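Local coordinates for protein (5-formylfuran-3-yl)methyl phosphate transaminase (Methanococcus jannaschii, PDB 2Z61) that transfers an amino group from alanine to a furancarboxaldehyde phosphate, using pyridoxal 5'-phosphate, to make the furan precursor of methanofuran, at residues E281-R284 and R285-L288. Numbering follows the deposited sequence.
Sequences EFDR and RRRL
Asp283 divides its two carboxylate oxygens between consecutive arginines, Arg286 and Arg287, one helical turn further on. Asp283 OD1 accepts a bond from Arg286 NE, 3.0 Å away, fairly straight (158°) and lying in the guanidinium plane, with carboxylate and guanidinium nearly coplanar; Arg286 NH2 adds a weak bond to the same oxygen. Asp283 OD2 pairs less closely with Arg287 NE, 3.4 Å away, a weak bond to a guanidinium turned 66° from the carboxylate. The shared carboxylate probably offsets the charge of the two guanidinium groups, which approach one another with Arg286 NH2 above a face of Arg287. Arg286 is further held by Glu198 and the carbonyl of Pro303.

Glu281 and Arg285, also four residues apart, meet differently. Here the carboxylate pairs only distantly with the guanidinium; instead, Glu281 CG lies over one of its faces, 3.4 Å from Arg285 NE, and a water links Glu281 OE2 to Arg285 NH2. The other carboxylate oxygen, Glu281 OE1, forms a salt bridge with Arg284 NH1 (2.6 Å). With CG beside the backbone N (chi1 -57°) and the chain extended beyond it, Arg285 runs back along the helix until NH1 stands 3.4 Å from Phe282 CE2, its guanidinium almost perpendicular to the ring. Arg285 NH2 forms a salt bridge with Asp40. An alanine in place of Arg285 would remove the guanidinium and is likely to leave Asp40 without this countercharge and open a gap beside Phe282.

Beneath these side chains run regular i to i+4 backbone bonds, such as Arg286 N to Phe282 O at 2.8 Å. Such side-chain pairing is characteristic of an alpha helix, whose turn brings residues three and four apart onto one side, here helix 269-295 of a fold-type-I aminotransferase, where Arg285 and Leu288 pack against helix 354-368.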
# COMPACT_ATOMS: atom_id res chain seq x y z
N GLU A 281 -7.79 -18.31 24.34
CA GLU A 281 -7.96 -19.43 23.44
C GLU A 281 -6.64 -19.81 22.77
O GLU A 281 -6.31 -20.99 22.68
CB GLU A 281 -9.02 -19.10 22.37
CG GLU A 281 -9.19 -20.18 21.31
CD GLU A 281 -9.73 -21.49 21.87
OE1 GLU A 281 -9.34 -21.89 22.99
OE2 GLU A 281 -10.54 -22.13 21.18
N PHE A 282 -5.89 -18.82 22.30
CA PHE A 282 -4.61 -19.07 21.65
C PHE A 282 -3.67 -19.80 22.61
O PHE A 282 -2.93 -20.69 22.20
CB PHE A 282 -3.95 -17.75 21.21
CG PHE A 282 -4.29 -17.33 19.79
CD1 PHE A 282 -4.53 -15.99 19.50
CD2 PHE A 282 -4.32 -18.25 18.75
CE1 PHE A 282 -4.80 -15.58 18.19
CE2 PHE A 282 -4.59 -17.85 17.44
CZ PHE A 282 -4.82 -16.52 17.16
N ASP A 283 -3.69 -19.41 23.88
CA ASP A 283 -2.81 -20.03 24.86
C ASP A 283 -3.20 -21.49 25.11
O ASP A 283 -2.34 -22.35 25.32
CB ASP A 283 -2.84 -19.24 26.17
CG ASP A 283 -1.83 -19.75 27.18
OD1 ASP A 283 -0.72 -20.15 26.77
OD2 ASP A 283 -2.14 -19.75 28.39
N ARG A 284 -4.51 -21.77 25.10
CA ARG A 284 -4.97 -23.13 25.31
C ARG A 284 -4.43 -23.98 24.15
O ARG A 284 -3.99 -25.12 24.35
CB ARG A 284 -6.50 -23.19 25.32
CG ARG A 284 -7.04 -24.50 25.88
CD ARG A 284 -8.56 -24.52 25.88
NE ARG A 284 -9.12 -25.61 25.09
CZ ARG A 284 -9.93 -25.43 24.04
NH1 ARG A 284 -10.27 -24.20 23.67
NH2 ARG A 284 -10.39 -26.47 23.36
N ARG A 285 -4.46 -23.42 22.95
CA ARG A 285 -3.98 -24.11 21.76
C ARG A 285 -2.47 -24.31 21.83
O ARG A 285 -1.96 -25.39 21.53
CB ARG A 285 -4.32 -23.29 20.52
CG ARG A 285 -5.81 -23.00 20.36
CD ARG A 285 -6.01 -21.97 19.27
NE ARG A 285 -7.40 -21.83 18.87
CZ ARG A 285 -7.81 -21.01 17.91
NH1 ARG A 285 -6.92 -20.26 17.27
NH2 ARG A 285 -9.10 -20.95 17.60
N ARG A 286 -1.75 -23.26 22.23
CA ARG A 286 -0.30 -23.33 22.32
C ARG A 286 0.16 -24.47 23.24
O ARG A 286 1.14 -25.17 22.94
CB ARG A 286 0.23 -21.99 22.84
CG ARG A 286 1.69 -22.01 23.23
CD ARG A 286 2.07 -20.71 23.92
NE ARG A 286 1.83 -20.80 25.36
CZ ARG A 286 2.78 -20.94 26.27
NH1 ARG A 286 4.05 -21.02 25.90
NH2 ARG A 286 2.45 -20.99 27.56
N ARG A 287 -0.55 -24.66 24.34
CA ARG A 287 -0.21 -25.71 25.29
C ARG A 287 -0.46 -27.09 24.69
O ARG A 287 0.30 -28.03 24.92
CB ARG A 287 -1.01 -25.54 26.58
CG ARG A 287 -0.59 -24.31 27.40
CD ARG A 287 -1.48 -24.12 28.63
NE ARG A 287 -1.21 -22.86 29.31
CZ ARG A 287 -0.06 -22.55 29.90
NH1 ARG A 287 0.94 -23.41 29.90
NH2 ARG A 287 0.09 -21.37 30.49
N LEU A 288 -1.54 -27.21 23.91
CA LEU A 288 -1.88 -28.48 23.28
C LEU A 288 -0.76 -28.84 22.30
O LEU A 288 -0.33 -29.99 22.24
CB LEU A 288 -3.20 -28.35 22.51
CG LEU A 288 -3.91 -29.63 22.04
CD1 LEU A 288 -4.78 -29.30 20.84
CD2 LEU A 288 -2.90 -30.70 21.66
O HOH W 1 -9.99 -23.13 19.01